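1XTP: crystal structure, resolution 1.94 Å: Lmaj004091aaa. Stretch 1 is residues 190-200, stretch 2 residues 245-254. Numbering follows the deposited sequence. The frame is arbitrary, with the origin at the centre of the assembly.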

# COMPACT_ATOMS: atom_id res chain seq x y z
N ASN A 190 -0.22 20.62 4.02
CA ASN A 190 -0.58 20.43 2.62
C ASN A 190 -0.28 19.01 2.13
O ASN A 190 -0.10 18.76 0.94
CB ASN A 190 0.15 21.45 1.75
CG ASN A 190 -0.18 22.87 2.15
OD1 ASN A 190 -1.21 23.12 2.76
ND2 ASN A 190 0.72 23.80 1.82
N GLY A 191 -0.22 18.07 3.06
CA GLY A 191 0.15 16.72 2.70
C GLY A 191 -1.05 15.80 2.54
O GLY A 191 -2.11 16.02 3.11
N TYR A 192 -0.86 14.75 1.75
CA TYR A 192 -1.85 13.69 1.62
C TYR A 192 -1.15 12.34 1.66
O TYR A 192 0.02 12.22 1.23
CB TYR A 192 -2.54 13.79 0.27
CG TYR A 192 -3.46 14.96 0.04
CD1 TYR A 192 -2.97 16.17 -0.45
CD2 TYR A 192 -4.82 14.85 0.22
CE1 TYR A 192 -3.82 17.24 -0.70
CE2 TYR A 192 -5.68 15.92 -0.05
CZ TYR A 192 -5.18 17.10 -0.51
OH TYR A 192 -6.02 18.16 -0.79
N ILE A 193 -1.84 11.33 2.17
CA ILE A 193 -1.48 9.94 1.88
C ILE A 193 -2.06 9.59 0.53
O ILE A 193 -3.25 9.71 0.33
CB ILE A 193 -2.03 8.93 2.90
CG1 ILE A 193 -1.43 9.16 4.28
CG2 ILE A 193 -1.68 7.52 2.50
CD1 ILE A 193 -2.27 8.62 5.41
N PHE A 194 -1.22 9.16 -0.40
CA PHE A 194 -1.71 8.59 -1.64
C PHE A 194 -1.72 7.05 -1.53
O PHE A 194 -0.67 6.41 -1.57
CB PHE A 194 -0.84 9.04 -2.80
CG PHE A 194 -1.22 8.44 -4.12
CD1 PHE A 194 -2.36 8.86 -4.80
CD2 PHE A 194 -0.41 7.47 -4.71
CE1 PHE A 194 -2.68 8.33 -6.04
CE2 PHE A 194 -0.74 6.94 -5.96
CZ PHE A 194 -1.88 7.37 -6.62
N PHE A 195 -2.91 6.48 -1.40
CA PHE A 195 -3.08 5.04 -1.21
C PHE A 195 -3.68 4.43 -2.47
O PHE A 195 -4.79 4.77 -2.86
CB PHE A 195 -3.98 4.78 -0.00
CG PHE A 195 -4.30 3.32 0.24
CD1 PHE A 195 -3.32 2.34 0.14
CD2 PHE A 195 -5.60 2.95 0.60
CE1 PHE A 195 -3.63 1.01 0.38
CE2 PHE A 195 -5.92 1.63 0.84
CZ PHE A 195 -4.93 0.65 0.75
N LYS A 196 -2.91 3.56 -3.13
CA LYS A 196 -3.33 2.91 -4.37
C LYS A 196 -3.23 1.40 -4.22
O LYS A 196 -2.16 0.88 -3.96
CB LYS A 196 -2.48 3.36 -5.56
CG LYS A 196 -3.10 3.08 -6.93
CD LYS A 196 -2.45 3.95 -8.01
CE LYS A 196 -3.10 3.79 -9.38
NZ LYS A 196 -2.34 4.48 -10.44
N GLU A 197 -4.34 0.71 -4.43
CA GLU A 197 -4.41 -0.71 -4.12
C GLU A 197 -5.50 -1.43 -4.90
O GLU A 197 -6.50 -0.81 -5.31
CB GLU A 197 -4.67 -0.89 -2.62
CG GLU A 197 -4.31 -2.27 -2.12
CD GLU A 197 -2.96 -2.73 -2.64
OE1 GLU A 197 -1.92 -2.25 -2.12
OE2 GLU A 197 -2.95 -3.58 -3.57
N ASN A 198 -5.31 -2.74 -5.06
CA ASN A 198 -6.32 -3.63 -5.55
C ASN A 198 -7.51 -3.67 -4.58
O ASN A 198 -7.35 -3.65 -3.36
CB ASN A 198 -5.76 -5.04 -5.75
CG ASN A 198 -4.73 -5.11 -6.89
OD1 ASN A 198 -4.57 -4.17 -7.67
ND2 ASN A 198 -4.08 -6.26 -7.02
N CYS A 199 -8.71 -3.73 -5.15
CA CYS A 199 -9.96 -3.62 -4.43
C CYS A 199 -10.84 -4.81 -4.81
O CYS A 199 -11.05 -5.06 -6.00
CB CYS A 199 -10.61 -2.32 -4.87
SG CYS A 199 -11.50 -1.50 -3.64
N SER A 200 -11.36 -5.55 -3.83
CA SER A 200 -12.27 -6.67 -4.12
C SER A 200 -13.51 -6.16 -4.84
O SER A 200 -14.06 -5.11 -4.48
CB SER A 200 -12.69 -7.40 -2.83
OG SER A 200 -11.61 -8.13 -2.26
N LEU A 245 -8.04 -7.92 -14.35
CA LEU A 245 -7.36 -7.72 -13.07
C LEU A 245 -8.31 -7.18 -12.02
O LEU A 245 -9.38 -6.67 -12.35
CB LEU A 245 -6.20 -6.74 -13.25
CG LEU A 245 -5.20 -7.09 -14.36
CD1 LEU A 245 -4.23 -5.96 -14.54
CD2 LEU A 245 -4.46 -8.39 -14.04
N PHE A 246 -7.94 -7.29 -10.76
CA PHE A 246 -8.67 -6.57 -9.70
C PHE A 246 -8.71 -5.09 -10.04
O PHE A 246 -7.70 -4.53 -10.47
CB PHE A 246 -7.97 -6.69 -8.36
CG PHE A 246 -8.26 -7.94 -7.61
CD1 PHE A 246 -9.39 -8.04 -6.82
CD2 PHE A 246 -7.37 -9.02 -7.66
CE1 PHE A 246 -9.64 -9.19 -6.11
CE2 PHE A 246 -7.62 -10.18 -6.94
CZ PHE A 246 -8.76 -10.26 -6.16
N PRO A 247 -9.86 -4.44 -9.85
CA PRO A 247 -9.86 -2.99 -9.96
C PRO A 247 -8.79 -2.35 -9.05
O PRO A 247 -8.48 -2.86 -7.97
CB PRO A 247 -11.27 -2.61 -9.49
CG PRO A 247 -12.09 -3.81 -9.83
CD PRO A 247 -11.20 -4.98 -9.58
N LEU A 248 -8.24 -1.24 -9.51
CA LEU A 248 -7.22 -0.53 -8.78
C LEU A 248 -7.76 0.83 -8.35
O LEU A 248 -8.03 1.69 -9.19
CB LEU A 248 -6.01 -0.39 -9.70
CG LEU A 248 -4.72 0.22 -9.18
CD1 LEU A 248 -4.17 -0.60 -8.05
CD2 LEU A 248 -3.74 0.29 -10.34
N LYS A 249 -7.94 1.02 -7.05
CA LYS A 249 -8.48 2.27 -6.53
C LYS A 249 -7.42 3.17 -5.86
O LYS A 249 -6.55 2.72 -5.12
CB LYS A 249 -9.64 2.00 -5.55
CG LYS A 249 -10.69 3.10 -5.56
CD LYS A 249 -11.91 2.81 -4.69
CE LYS A 249 -12.79 4.05 -4.53
NZ LYS A 249 -13.66 4.00 -3.31
N MSE A 250 -7.53 4.45 -6.14
CA MSE A 250 -6.72 5.47 -5.48
C MSE A 250 -7.55 6.23 -4.46
O MSE A 250 -8.69 6.59 -4.74
CB MSE A 250 -6.21 6.45 -6.52
CG MSE A 250 -5.20 5.85 -7.45
SE MSE A 250 -4.91 6.97 -9.01
CE MSE A 250 -6.43 6.32 -10.11
N TYR A 251 -6.96 6.49 -3.30
CA TYR A 251 -7.52 7.33 -2.27
C TYR A 251 -6.52 8.42 -1.88
O TYR A 251 -5.34 8.14 -1.68
CB TYR A 251 -7.79 6.53 -1.01
CG TYR A 251 -8.67 5.31 -1.16
CD1 TYR A 251 -8.10 4.07 -1.42
CD2 TYR A 251 -10.05 5.39 -0.98
CE1 TYR A 251 -8.88 2.94 -1.54
CE2 TYR A 251 -10.85 4.25 -1.08
CZ TYR A 251 -10.25 3.04 -1.36
OH TYR A 251 -11.00 1.90 -1.48
N ALA A 252 -7.00 9.65 -1.78
CA ALA A 252 -6.22 10.74 -1.17
C ALA A 252 -6.77 10.96 0.23
O ALA A 252 -7.94 11.27 0.39
CB ALA A 252 -6.34 11.99 -1.95
N LEU A 253 -5.91 10.79 1.24
CA LEU A 253 -6.33 10.79 2.64
C LEU A 253 -5.60 11.88 3.42
O LEU A 253 -4.43 12.16 3.16
CB LEU A 253 -6.07 9.41 3.29
CG LEU A 253 -6.52 8.15 2.52
CD1 LEU A 253 -5.79 6.91 3.00
CD2 LEU A 253 -8.02 7.95 2.65
N LYS A 254 -6.29 12.48 4.38
CA LYS A 254 -5.72 13.49 5.28
C LYS A 254 -6.08 13.19 6.73
O LYS A 254 -7.04 12.48 7.00
CB LYS A 254 -6.24 14.87 4.91
CG LYS A 254 -5.47 15.52 3.80
CD LYS A 254 -5.86 16.98 3.61
CE LYS A 254 -4.82 17.72 2.79
NZ LYS A 254 -3.73 18.32 3.60
OXT LYS A 254 -5.42 13.67 7.67
O HOH W 1 -5.02 -5.23 -10.18

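Strands 191-198 and 248-253 run antiparallel, their axes at 159° and 4.7 Å apart at closest approach, and the contact buries 1080 Å² summed over both sides. Walking along stretch 2, L245 makes no contact, and contact begins with F246. Its CA-to-CB bond points toward stretch 1, and the ring meets C199 at its edge, with F246 CD1 3.5 Å from C199 O. That carbonyl is buried by the contact and has no hydrogen-bond partner in the model. A water donates to both F246 O and N198 OD1, 2.8 Å from each, and so bridges the two stretches.

P247 has no amide proton to give, but its carbonyl accepts: C199 N to P247 O is 3.0 Å, at an N-H...O angle of 143°. L248 faces N198 as a non-hydrogen-bonded pair, and its side chain reaches back to stretch 1, L248 CD2 lying 3.7 Å from K196 CE.

K249 makes the first reciprocal hydrogen-bonded pair. K249 N to E197 O (2.9 Å) and E197 N to K249 O (3.1 Å) close it. M250, a selenomethionine, pairs with K196 with no backbone hydrogen bond between the two, and the CA-CA distance narrows to 4.4 Å. On the face shared with L248, M250 CG packs against the aliphatic part of K196, 3.4 Å from K196 CD, and lies 3.7 Å from F194 CZ. M250 SE is 5.0 Å from the F194 ring centroid and 81° off its normal, which places the selenium at the ring edge.

Y251 repeats the reciprocal pattern with F195: Y251 N to F195 O is 2.8 Å, and F195 N to Y251 O is 3.0 Å at a nearly linear 174°. Their side chains share the other face of the sheet, where the rings meet rim to rim, F195 CD2 to Y251 CD1 at 3.4 Å. With planes at 18° but centroids 5.6 Å apart, neither ring covers the other.

A252 pairs with F194, and its small side chain touches the ring of Y192, A252 CB to Y192 CD2 at 3.9 Å. L253 forms the last reciprocal pair, I193 N to L253 O at 2.9 Å and L253 N to I193 O at 3.0 Å.

K254 ends the chain by folding over Y192. K254 CE lies 3.5 Å from the Y192 ring centroid, a CH-pi contact, while K254 NZ, 4.5 Å from that centroid and 12° off the normal, adds a cation-pi interaction and donates to G191 O at 2.9 Å.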